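Local atomic coordinates of uncharacterized protein Rv2277c (Mycobacterium tuberculosis, PDB entry 5VUG), a protein that is of uncharacterised function but carries a TIM-barrel glycerophosphodiester phosphodiesterase domain and so probably hydrolyses phosphoric diesters. Residues D9-V14 with D255-A260; G52-Y57 with S136-V141; T64-A69 with Q81-G86; H207-V212 with A224-L229. One frame throughout, in Å; residues are numbered along the deposited sequence.

Contact 1: residues D9-V14 with D255-A260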
loop_
_atom_site.group_PDB
_atom_site.type_symbol
_atom_site.label_atom_id
_atom_site.label_comp_id
_atom_site.label_asym_id
_atom_site.label_seq_id
_atom_site.Cartn_x
_atom_site.Cartn_y
_atom_site.Cartn_z
ATOM N N ASP A 9 29.432 0.546 12.297
ATOM C CA ASP A 9 29.606 1.915 12.768
ATOM C C ASP A 9 28.253 2.588 12.989
ATOM O O ASP A 9 27.208 1.941 12.919
ATOM C CB ASP A 9 30.450 2.724 11.779
ATOM C CG ASP A 9 31.834 2.137 11.574
ATOM O OD1 ASP A 9 32.020 1.357 10.613
ATOM O OD2 ASP A 9 32.736 2.446 12.385
ATOM N N ASP A 10 28.282 3.897 13.258
ATOM C CA ASP A 10 27.064 4.623 13.562
ATOM C C ASP A 10 26.523 5.317 12.313
ATOM O O ASP A 10 27.292 5.773 11.458
ATOM C CB ASP A 10 27.339 5.704 14.612
ATOM C CG ASP A 10 27.790 5.142 15.950
ATOM O OD1 ASP A 10 27.767 3.906 16.147
ATOM O OD2 ASP A 10 28.175 5.958 16.816
ATOM N N PRO A 11 25.205 5.433 12.184
ATOM C CA PRO A 11 24.647 6.270 11.110
ATOM C C PRO A 11 25.090 7.717 11.275
ATOM O O PRO A 11 25.282 8.206 12.390
ATOM C CB PRO A 11 23.130 6.133 11.309
ATOM C CG PRO A 11 22.963 4.841 12.080
ATOM C CD PRO A 11 24.163 4.755 12.972
HETATM N N MSE A 12 25.268 8.403 10.146
HETATM C CA MSE A 12 25.489 9.846 10.167
HETATM C C MSE A 12 24.308 10.549 10.817
HETATM O O MSE A 12 23.150 10.234 10.515
HETATM C CB MSE A 12 25.630 10.392 8.744
HETATM C CG MSE A 12 26.932 10.046 8.055
HETATM SE SE MSE A 12 26.717 10.333 6.143
HETATM C CE MSE A 12 26.096 12.194 6.187
ATOM N N ILE A 13 24.586 11.526 11.677
ATOM C CA ILE A 13 23.537 12.364 12.250
ATOM C C ILE A 13 23.364 13.588 11.362
ATOM O O ILE A 13 24.284 14.409 11.242
ATOM C CB ILE A 13 23.874 12.783 13.689
ATOM C CG1 ILE A 13 24.143 11.553 14.568
ATOM C CG2 ILE A 13 22.748 13.654 14.256
ATOM C CD1 ILE A 13 22.995 10.573 14.636
ATOM N N VAL A 14 22.186 13.731 10.757
ATOM C CA VAL A 14 21.910 14.835 9.831
ATOM C C VAL A 14 20.874 15.757 10.465
ATOM O O VAL A 14 19.786 15.307 10.838
ATOM C CB VAL A 14 21.448 14.324 8.453
ATOM C CG1 VAL A 14 21.151 15.492 7.511
ATOM C CG2 VAL A 14 22.497 13.399 7.836
ATOM N N ASP A 255 14.335 4.535 20.084
ATOM C CA ASP A 255 13.961 3.304 19.399
ATOM C C ASP A 255 14.153 3.433 17.895
ATOM O O ASP A 255 14.626 2.496 17.239
ATOM C CB ASP A 255 12.518 2.962 19.753
ATOM C CG ASP A 255 12.298 2.934 21.247
ATOM O OD1 ASP A 255 12.747 1.960 21.889
ATOM O OD2 ASP A 255 11.729 3.911 21.785
ATOM N N ASP A 256 13.819 4.597 17.339
ATOM C CA ASP A 256 14.112 4.862 15.935
ATOM C C ASP A 256 15.607 4.761 15.669
ATOM O O ASP A 256 16.038 4.150 14.681
ATOM C CB ASP A 256 13.628 6.262 15.557
ATOM C CG ASP A 256 12.120 6.409 15.592
ATOM O OD1 ASP A 256 11.391 5.393 15.477
ATOM O OD2 ASP A 256 11.666 7.572 15.699
ATOM N N TYR A 257 16.421 5.393 16.522
ATOM C CA TYR A 257 17.867 5.325 16.332
ATOM C C TYR A 257 18.374 3.890 16.404
ATOM O O TYR A 257 19.189 3.474 15.575
ATOM C CB TYR A 257 18.599 6.208 17.342
ATOM C CG TYR A 257 20.098 6.142 17.162
ATOM C CD1 TYR A 257 20.722 6.796 16.096
ATOM C CD2 TYR A 257 20.887 5.396 18.029
ATOM C CE1 TYR A 257 22.092 6.715 15.912
ATOM C CE2 TYR A 257 22.246 5.314 17.862
ATOM C CZ TYR A 257 22.849 5.972 16.809
ATOM O OH TYR A 257 24.206 5.876 16.666
ATOM N N ARG A 258 17.893 3.112 17.378
ATOM C CA ARG A 258 18.343 1.729 17.503
ATOM C C ARG A 258 18.011 0.916 16.262
ATOM O O ARG A 258 18.828 0.100 15.810
ATOM C CB ARG A 258 17.719 1.089 18.738
ATOM C CG ARG A 258 18.292 1.651 20.005
ATOM C CD ARG A 258 17.581 1.132 21.235
ATOM N NE ARG A 258 18.096 1.812 22.412
ATOM C CZ ARG A 258 17.501 1.827 23.597
ATOM N NH1 ARG A 258 16.354 1.186 23.775
ATOM N NH2 ARG A 258 18.061 2.484 24.605
ATOM N N LEU A 259 16.818 1.116 15.698
ATOM C CA LEU A 259 16.468 0.418 14.464
ATOM C C LEU A 259 17.421 0.799 13.335
ATOM O O LEU A 259 17.981 -0.076 12.662
ATOM C CB LEU A 259 15.013 0.704 14.089
ATOM C CG LEU A 259 14.533 0.186 12.731
ATOM C CD1 LEU A 259 14.627 -1.339 12.645
ATOM C CD2 LEU A 259 13.114 0.649 12.482
ATOM N N ALA A 260 17.635 2.105 13.132
ATOM C CA ALA A 260 18.520 2.577 12.066
ATOM C C ALA A 260 19.927 2.018 12.225
ATOM O O ALA A 260 20.571 1.623 11.242
ATOM C CB ALA A 260 18.580 4.105 12.094
HETATM O O HOH W 1 25.316 7.973 15.223
#
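The chain enters strand 12-16 through an extended lead at Asp10 and Pro11, and helix 254-263 lies beside that lead, with the CA atoms of Pro11 and Ala260 7.2 Å apart. Tyr257 makes most of the contact from the helix. Its CG is anti to the backbone N (chi1 180°), which sends the ring out toward the strand end. The CE1 corner of the ring touches two side chains. Pro11 CD comes obliquely to Tyr257 CE1 at 4.1 Å. Ile13 reaches the same corner with its tip, CD1 lying 4.2 Å from Tyr257 CE1, and the two side chains cross at about a right angle. One turn on, Ala260 points its methyl at the proline ring, and Pro11 CG lies 4.4 Å from Ala260 CB. Strand 12-16 is a parallel strand of the TIM barrel, paired with strands 41-48 and 267-270. Helix 254-263 leads into strand 267-270, the parallel neighbour of strand 12-16, so the contact sets this outer helix against the lead into the adjoining strand. The phenol oxygen ends beside Asp10, with Asp10 CG 3.7 Å from Tyr257 OH and the carboxylate plane turned 82° from the ring. This is a van der Waals approach. The carboxylate itself is held by His261 and by a salt bridge to Arg280. A water joins the two segments instead: it donates to Pro11 O at 2.8 Å and is hydrogen-bonded to Tyr257 OH at 2.8 Å. The ring of Tyr257 also stacks with Trp279.

Contact 2: residues G52-Y57 with S136-V141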
loop_
_atom_site.group_PDB
_atom_site.type_symbol
_atom_site.label_atom_id
_atom_site.label_comp_id
_atom_site.label_asym_id
_atom_site.label_seq_id
_atom_site.Cartn_x
_atom_site.Cartn_y
_atom_site.Cartn_z
ATOM N N GLY A 52 16.148 36.191 -7.580
ATOM C CA GLY A 52 16.979 35.083 -8.001
ATOM C C GLY A 52 18.060 34.641 -7.049
ATOM O O GLY A 52 19.008 33.984 -7.488
ATOM N N VAL A 53 17.944 34.941 -5.764
ATOM C CA VAL A 53 18.934 34.518 -4.778
ATOM C C VAL A 53 18.340 33.379 -3.957
ATOM O O VAL A 53 17.311 33.571 -3.293
ATOM C CB VAL A 53 19.382 35.675 -3.875
ATOM C CG1 VAL A 53 20.414 35.174 -2.860
ATOM C CG2 VAL A 53 19.934 36.813 -4.710
ATOM N N PRO A 54 18.946 32.192 -3.958
ATOM C CA PRO A 54 18.450 31.118 -3.088
ATOM C C PRO A 54 18.591 31.515 -1.625
ATOM O O PRO A 54 19.621 32.056 -1.204
ATOM C CB PRO A 54 19.354 29.926 -3.439
ATOM C CG PRO A 54 19.811 30.223 -4.851
ATOM C CD PRO A 54 19.996 31.726 -4.880
ATOM N N VAL A 55 17.528 31.258 -0.857
ATOM C CA VAL A 55 17.469 31.506 0.582
ATOM C C VAL A 55 16.949 30.236 1.256
ATOM O O VAL A 55 16.421 29.332 0.606
ATOM C CB VAL A 55 16.578 32.725 0.944
ATOM C CG1 VAL A 55 17.110 34.010 0.301
ATOM C CG2 VAL A 55 15.113 32.483 0.547
ATOM N N LEU A 56 17.113 30.160 2.575
ATOM C CA LEU A 56 16.633 29.008 3.337
ATOM C C LEU A 56 15.263 29.332 3.920
ATOM O O LEU A 56 15.125 30.278 4.701
ATOM C CB LEU A 56 17.594 28.623 4.464
ATOM C CG LEU A 56 19.036 28.290 4.082
ATOM C CD1 LEU A 56 19.721 27.622 5.270
ATOM C CD2 LEU A 56 19.090 27.387 2.834
ATOM N N TYR A 57 14.256 28.549 3.534
ATOM C CA TYR A 57 12.902 28.710 4.054
ATOM C C TYR A 57 12.087 27.495 3.636
ATOM O O TYR A 57 12.140 27.083 2.473
ATOM C CB TYR A 57 12.238 30.018 3.578
ATOM C CG TYR A 57 11.001 30.314 4.386
ATOM C CD1 TYR A 57 11.104 30.710 5.720
ATOM C CD2 TYR A 57 9.734 30.151 3.844
ATOM C CE1 TYR A 57 9.977 30.963 6.480
ATOM C CE2 TYR A 57 8.597 30.398 4.609
ATOM C CZ TYR A 57 8.736 30.795 5.931
ATOM O OH TYR A 57 7.646 31.028 6.739
ATOM N N SER A 136 18.173 26.338 -11.324
ATOM C CA SER A 136 19.314 27.038 -11.915
ATOM C C SER A 136 19.998 27.955 -10.903
ATOM O O SER A 136 21.236 28.023 -10.846
ATOM C CB SER A 136 18.861 27.844 -13.135
ATOM O OG SER A 136 19.959 28.541 -13.712
ATOM N N ALA A 137 19.210 28.692 -10.118
ATOM C CA ALA A 137 19.794 29.594 -9.132
ATOM C C ALA A 137 20.616 28.823 -8.107
ATOM O O ALA A 137 21.706 29.264 -7.709
ATOM C CB ALA A 137 18.693 30.418 -8.458
ATOM N N VAL A 138 20.125 27.654 -7.690
ATOM C CA VAL A 138 20.877 26.838 -6.743
ATOM C C VAL A 138 22.153 26.311 -7.381
ATOM O O VAL A 138 23.230 26.357 -6.771
ATOM C CB VAL A 138 20.003 25.705 -6.170
ATOM C CG1 VAL A 138 20.882 24.681 -5.403
ATOM C CG2 VAL A 138 18.929 26.276 -5.232
ATOM N N ALA A 139 22.055 25.812 -8.620
ATOM C CA ALA A 139 23.234 25.330 -9.329
ATOM C C ALA A 139 24.302 26.412 -9.422
ATOM O O ALA A 139 25.491 26.138 -9.223
ATOM C CB ALA A 139 22.847 24.820 -10.722
ATOM N N GLN A 140 23.895 27.652 -9.704
ATOM C CA GLN A 140 24.865 28.733 -9.848
ATOM C C GLN A 140 25.585 29.025 -8.537
ATOM O O GLN A 140 26.808 29.225 -8.535
ATOM C CB GLN A 140 24.184 29.976 -10.407
ATOM C CG GLN A 140 23.800 29.820 -11.870
ATOM C CD GLN A 140 22.983 30.985 -12.375
ATOM O OE1 GLN A 140 23.424 32.139 -12.319
ATOM N NE2 GLN A 140 21.778 30.697 -12.857
ATOM N N VAL A 141 24.854 29.049 -7.415
ATOM C CA VAL A 141 25.502 29.230 -6.115
ATOM C C VAL A 141 26.467 28.086 -5.835
ATOM O O VAL A 141 27.603 28.301 -5.403
ATOM C CB VAL A 141 24.466 29.365 -4.984
ATOM C CG1 VAL A 141 25.172 29.296 -3.619
ATOM C CG2 VAL A 141 23.692 30.664 -5.105
#
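Pro54, at the start of strand 54-56, carries this contact and packs on helix 134-145 of the TIM-barrel domain. The strand pairs antiparallel with barrel strand 41-48, and its short axis crosses that of residues 136-141 at 91°, with 9.2 Å between them. The proline ring points at the helix and rests among Ala137, Val138 and Val141, and the ring carbons share these neighbours. CG comes closest, meeting the backbone as well as a methyl: Pro54 CG is 3.6 Å from Ala137 O and 3.8 Å from Ala137 CB. Val138 CG2 touches two ring carbons, lying 4.1 Å from both Pro54 CB and Pro54 CG. CD meets Val141 tip to tip, Pro54 CD to Val141 CG2 being 3.9 Å. Both valines have CG1 anti to the backbone N, chi1 168° in Val138 and 170° in Val141. In each, therefore, CG2 stands beside the backbone N and is the branch that touches the proline. The contact is apolar and mostly buried, and other parts of the fold enclose it. Leu109 of helix 109-114 touches Pro54, and Val46 of strand 41-48 touches both Pro54 and Val138. Ala137 has a second neighbour at the edge of the contact, where its methyl meets the loop before the strand, Ala137 CB lying 3.7 Å from Gly52 O.

Contact 3: residues T64-A69 with Q81-G86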
loop_
_atom_site.group_PDB
_atom_site.type_symbol
_atom_site.label_atom_id
_atom_site.label_comp_id
_atom_site.label_asym_id
_atom_site.label_seq_id
_atom_site.Cartn_x
_atom_site.Cartn_y
_atom_site.Cartn_z
ATOM N N THR A 64 4.303 31.721 8.254
ATOM C CA THR A 64 4.372 30.568 9.146
ATOM C C THR A 64 5.480 30.731 10.178
ATOM O O THR A 64 5.300 30.386 11.352
ATOM C CB THR A 64 4.537 29.286 8.328
ATOM O OG1 THR A 64 3.401 29.135 7.468
ATOM C CG2 THR A 64 4.642 28.067 9.241
ATOM N N LEU A 65 6.622 31.292 9.772
ATOM C CA LEU A 65 7.774 31.384 10.663
ATOM C C LEU A 65 8.370 32.782 10.798
ATOM O O LEU A 65 9.363 32.940 11.520
ATOM C CB LEU A 65 8.868 30.397 10.231
ATOM C CG LEU A 65 8.441 28.929 10.167
ATOM C CD1 LEU A 65 9.548 28.095 9.504
ATOM C CD2 LEU A 65 8.127 28.394 11.560
ATOM N N THR A 66 7.818 33.795 10.128
ATOM C CA THR A 66 8.410 35.132 10.157
ATOM C C THR A 66 7.350 36.180 10.474
ATOM O O THR A 66 6.152 35.888 10.595
ATOM C CB THR A 66 9.117 35.510 8.839
ATOM O OG1 THR A 66 8.154 35.973 7.886
ATOM C CG2 THR A 66 9.915 34.331 8.234
ATOM N N ASP A 67 7.813 37.427 10.586
ATOM C CA ASP A 67 6.937 38.573 10.760
ATOM C C ASP A 67 6.429 39.149 9.442
ATOM O O ASP A 67 5.756 40.183 9.456
ATOM C CB ASP A 67 7.613 39.650 11.616
ATOM C CG ASP A 67 9.004 40.025 11.117
ATOM O OD1 ASP A 67 9.710 39.168 10.556
ATOM O OD2 ASP A 67 9.392 41.193 11.295
ATOM N N GLY A 68 6.736 38.512 8.311
ATOM C CA GLY A 68 6.217 38.904 7.020
ATOM C C GLY A 68 5.169 37.922 6.509
ATOM O O GLY A 68 4.862 36.912 7.136
ATOM N N ALA A 69 4.619 38.243 5.334
ATOM C CA ALA A 69 3.573 37.426 4.730
ATOM C C ALA A 69 3.786 37.329 3.227
ATOM O O ALA A 69 4.275 38.266 2.594
ATOM C CB ALA A 69 2.161 37.977 5.019
ATOM N N GLN A 81 15.882 39.150 3.961
ATOM C CA GLN A 81 16.888 39.157 5.017
ATOM C C GLN A 81 16.548 40.115 6.151
ATOM O O GLN A 81 17.211 40.078 7.196
ATOM C CB GLN A 81 18.274 39.446 4.436
ATOM C CG GLN A 81 18.827 38.312 3.590
ATOM C CD GLN A 81 20.237 38.587 3.103
ATOM O OE1 GLN A 81 20.447 39.393 2.194
ATOM N NE2 GLN A 81 21.213 37.929 3.715
ATOM N N GLN A 82 15.535 40.959 5.979
ATOM C CA GLN A 82 15.026 41.768 7.074
ATOM C C GLN A 82 13.993 41.040 7.927
ATOM O O GLN A 82 13.675 41.518 9.023
ATOM C CB GLN A 82 14.437 43.077 6.537
ATOM C CG GLN A 82 15.475 44.007 5.940
ATOM C CD GLN A 82 16.501 44.453 6.961
ATOM O OE1 GLN A 82 17.691 44.163 6.833
ATOM N NE2 GLN A 82 16.042 45.158 7.987
ATOM N N LEU A 83 13.475 39.897 7.470
ATOM C CA LEU A 83 12.464 39.168 8.225
ATOM C C LEU A 83 13.111 38.311 9.302
ATOM O O LEU A 83 14.195 37.751 9.108
ATOM C CB LEU A 83 11.620 38.286 7.301
ATOM C CG LEU A 83 10.867 39.026 6.194
ATOM C CD1 LEU A 83 10.128 38.026 5.286
ATOM C CD2 LEU A 83 9.905 40.054 6.787
ATOM N N ASN A 84 12.431 38.205 10.438
ATOM C CA ASN A 84 12.908 37.425 11.575
ATOM C C ASN A 84 12.284 36.035 11.481
ATOM O O ASN A 84 11.099 35.860 11.772
ATOM C CB ASN A 84 12.507 38.133 12.865
ATOM C CG ASN A 84 12.953 37.391 14.105
ATOM O OD1 ASN A 84 13.559 36.323 14.027
ATOM N ND2 ASN A 84 12.671 37.970 15.266
ATOM N N ALA A 85 13.088 35.040 11.073
ATOM C CA ALA A 85 12.650 33.650 10.951
ATOM C C ALA A 85 12.586 32.918 12.292
ATOM O O ALA A 85 12.350 31.702 12.320
ATOM C CB ALA A 85 13.560 32.890 9.976
ATOM N N GLY A 86 12.815 33.616 13.398
ATOM C CA GLY A 86 12.562 33.088 14.721
ATOM C C GLY A 86 11.270 33.584 15.324
ATOM O O GLY A 86 11.027 33.365 16.518
#
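Leu83 projects from segment 81-86 toward residues 64-69, and each part of it touches a different group. Its CB lies 4.0 Å from Thr66 CB and is also close to the carboxylate of Asp67. CG is anti to the carbonyl carbon (chi1 -59°), and chi2 then sets CD1 anti to CA. The branches then part. Leu83 CD1 turns to the threonine hydroxyl, 3.9 Å from Thr66 OG1. Leu83 CD2 packs against the backbone of the facing loop, 3.8 Å from Gly68 N. The methyl sits directly on the backbone of Gly68, which has no side chain. Both segments are irregular loops that flank helix 77-80, between strand 54-56 and helix 109-114 of the TIM-barrel domain, and they run roughly antiparallel. Two side-chain turns shape them. In an ST turn, Thr66 OG1 accepts from Gly68 N at 2.9 Å, and it also bonds to Leu62 O. In an Asx turn, Asn84 OD1 accepts from Gly86 N, which stands above the carbonyl plane. The amide of Asn84 is further held by Tyr99 O and Thr104 N. The polar link between the loops comes from Asp67. Its CG is tucked between the backbone N and the carbonyl carbon (chi1 52°), and OD1 takes the backbone N-H of Asn84 on its syn lone pair. The bond from Asn84 N to Asp67 OD1 is 2.9 Å long and nearly straight, with 166° at the hydrogen. Alongside, the backbones approach closely, with Thr66 CA 3.2 Å from Asn84 O in a CA-H...O contact.

Contact 4: residues H207-V212 with A224-L229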
loop_
_atom_site.group_PDB
_atom_site.type_symbol
_atom_site.label_atom_id
_atom_site.label_comp_id
_atom_site.label_asym_id
_atom_site.label_seq_id
_atom_site.Cartn_x
_atom_site.Cartn_y
_atom_site.Cartn_z
ATOM N N HIS A 207 8.596 5.525 9.611
ATOM C CA HIS A 207 7.175 5.228 9.736
ATOM C C HIS A 207 6.430 6.207 8.849
ATOM O O HIS A 207 6.652 7.417 8.942
ATOM C CB HIS A 207 6.697 5.464 11.165
ATOM C CG HIS A 207 7.585 4.871 12.201
ATOM N ND1 HIS A 207 7.412 3.594 12.687
ATOM C CD2 HIS A 207 8.660 5.379 12.848
ATOM C CE1 HIS A 207 8.342 3.341 13.589
ATOM N NE2 HIS A 207 9.111 4.407 13.706
ATOM N N ARG A 208 5.535 5.696 8.005
ATOM C CA ARG A 208 4.852 6.546 7.038
ATOM C C ARG A 208 3.405 6.109 6.892
ATOM O O ARG A 208 3.136 4.954 6.545
ATOM C CB ARG A 208 5.559 6.498 5.680
ATOM C CG ARG A 208 5.002 7.501 4.666
ATOM C CD ARG A 208 5.371 8.933 5.038
ATOM N NE ARG A 208 5.080 9.867 3.950
ATOM C CZ ARG A 208 4.225 10.883 4.025
ATOM N NH1 ARG A 208 3.561 11.131 5.150
ATOM N NH2 ARG A 208 4.043 11.668 2.971
ATOM N N ASP A 209 2.476 7.037 7.125
ATOM C CA ASP A 209 1.071 6.762 6.843
ATOM C C ASP A 209 0.845 6.740 5.335
ATOM O O ASP A 209 1.216 7.682 4.626
ATOM C CB ASP A 209 0.184 7.849 7.446
ATOM C CG ASP A 209 0.105 7.774 8.946
ATOM O OD1 ASP A 209 0.275 6.670 9.505
ATOM O OD2 ASP A 209 -0.139 8.828 9.564
ATOM N N VAL A 210 0.233 5.662 4.840
ATOM C CA VAL A 210 -0.134 5.548 3.435
ATOM C C VAL A 210 -1.564 5.036 3.340
ATOM O O VAL A 210 -2.160 4.591 4.321
ATOM C CB VAL A 210 0.828 4.642 2.637
ATOM C CG1 VAL A 210 2.234 5.223 2.653
ATOM C CG2 VAL A 210 0.820 3.226 3.184
ATOM N N THR A 211 -2.129 5.121 2.143
ATOM C CA THR A 211 -3.381 4.434 1.867
ATOM C C THR A 211 -3.139 3.417 0.769
ATOM O O THR A 211 -2.409 3.683 -0.189
ATOM C CB THR A 211 -4.514 5.378 1.449
ATOM O OG1 THR A 211 -4.256 5.888 0.137
ATOM C CG2 THR A 211 -4.647 6.519 2.426
ATOM N N VAL A 212 -3.740 2.245 0.927
ATOM C CA VAL A 212 -3.652 1.169 -0.049
ATOM C C VAL A 212 -5.029 0.998 -0.662
ATOM O O VAL A 212 -6.016 0.854 0.067
ATOM C CB VAL A 212 -3.196 -0.135 0.624
ATOM C CG1 VAL A 212 -3.246 -1.270 -0.371
ATOM C CG2 VAL A 212 -1.788 0.030 1.189
ATOM N N ALA A 224 -6.127 2.347 5.339
ATOM C CA ALA A 224 -5.101 3.230 5.874
ATOM C C ALA A 224 -4.116 2.393 6.682
ATOM O O ALA A 224 -4.523 1.629 7.561
ATOM C CB ALA A 224 -5.749 4.283 6.774
ATOM N N VAL A 225 -2.824 2.515 6.378
ATOM C CA VAL A 225 -1.812 1.655 6.986
ATOM C C VAL A 225 -0.564 2.478 7.248
ATOM O O VAL A 225 -0.164 3.297 6.416
ATOM C CB VAL A 225 -1.442 0.464 6.072
ATOM C CG1 VAL A 225 -0.548 -0.544 6.815
ATOM C CG2 VAL A 225 -2.687 -0.226 5.528
ATOM N N ASN A 226 0.071 2.240 8.390
ATOM C CA ASN A 226 1.376 2.825 8.655
ATOM C C ASN A 226 2.462 1.857 8.190
ATOM O O ASN A 226 2.491 0.695 8.610
ATOM C CB ASN A 226 1.547 3.185 10.126
ATOM C CG ASN A 226 2.776 4.040 10.351
ATOM O OD1 ASN A 226 3.872 3.521 10.478
ATOM N ND2 ASN A 226 2.601 5.360 10.357
ATOM N N ALA A 227 3.331 2.326 7.303
ATOM C CA ALA A 227 4.356 1.491 6.687
ATOM C C ALA A 227 5.708 1.729 7.349
ATOM O O ALA A 227 6.143 2.876 7.494
ATOM C CB ALA A 227 4.460 1.802 5.196
ATOM N N GLU A 228 6.371 0.641 7.742
ATOM C CA GLU A 228 7.743 0.667 8.252
ATOM C C GLU A 228 8.611 -0.057 7.223
ATOM O O GLU A 228 8.725 -1.288 7.240
ATOM C CB GLU A 228 7.784 0.013 9.630
ATOM C CG GLU A 228 6.866 0.712 10.626
ATOM C CD GLU A 228 6.848 0.046 11.998
ATOM O OE1 GLU A 228 7.779 -0.733 12.310
ATOM O OE2 GLU A 228 5.904 0.311 12.767
ATOM N N LEU A 229 9.228 0.713 6.323
ATOM C CA LEU A 229 9.772 0.159 5.087
ATOM C C LEU A 229 11.253 -0.182 5.143
ATOM O O LEU A 229 11.731 -0.914 4.266
ATOM C CB LEU A 229 9.533 1.132 3.930
ATOM C CG LEU A 229 8.047 1.325 3.620
ATOM C CD1 LEU A 229 7.880 2.513 2.687
ATOM C CD2 LEU A 229 7.436 0.060 3.010
HETATM O O HOH W 2 4.295 8.110 11.193
#
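Strands 208-215 and 220-227 form a beta hairpin that stands apart from the barrel sheet. The pairing is antiparallel. Arg208 with Ala227 and Val210 with Val225 are hydrogen-bonded pairs, while Asp209 faces Asn226 in a non-hydrogen-bonded pair. Ala227 N donates to Arg208 O at 2.7 Å, nearly straight at 177° but from above the carbonyl plane. Val210 N meets Val225 O at 2.9 Å, almost along the C=O axis. On the face of Asp209 and Asn226 a side-chain bond spans the strands. Asn226 CG is anti to the backbone N (chi1 -168°), and Asn226 ND2 donates to Asp209 OD1 at 2.8 Å. OD1 lies near the amide plane of Asn226, but ND2 meets OD1 from above the carboxylate plane, the two planes being 85° apart. On the other face, beside Arg208, apolar groups meet, with Val210 CG2 4.4 Å from Ala227 CB. At the open end His207 and Glu228 lie side by side, and Glu228 CG is 3.6 Å from His207 ND1. The polar partner of the ring is Asp256, which bonds to His207 NE2. Arg208 turns away to form a salt bridge with Glu214 of the second subunit. Thr211 and Val212 pair with an antiparallel strand of that subunit, so the sheet runs across the interface: an antiparallel beta hairpin continued by a strand of the second subunit.

Along the chain, contacts 2, 3 and 4 all fall within the span between the two halves of contact 1. Contact 3 falls in turn between the halves of contact 2, and contact 4 follows both. Contacts 1 and 2 reach the same barrel sheet on opposite sides of the chain's centre, with their own centres about 31 Å apart. Contact 3 lies about 18 Å from contact 2, centre to centre, and touches it where Tyr57 OH meets Leu65 N at 3.2 Å. Contact 4 touches contact 1, with Asp256 OD1 3.1 Å from His207 NE2. Contacts 1 and 2 thus pack helices on the barrel, contact 3 joins the loops on either side of helix 77-80, and contact 4 reaches the second subunit.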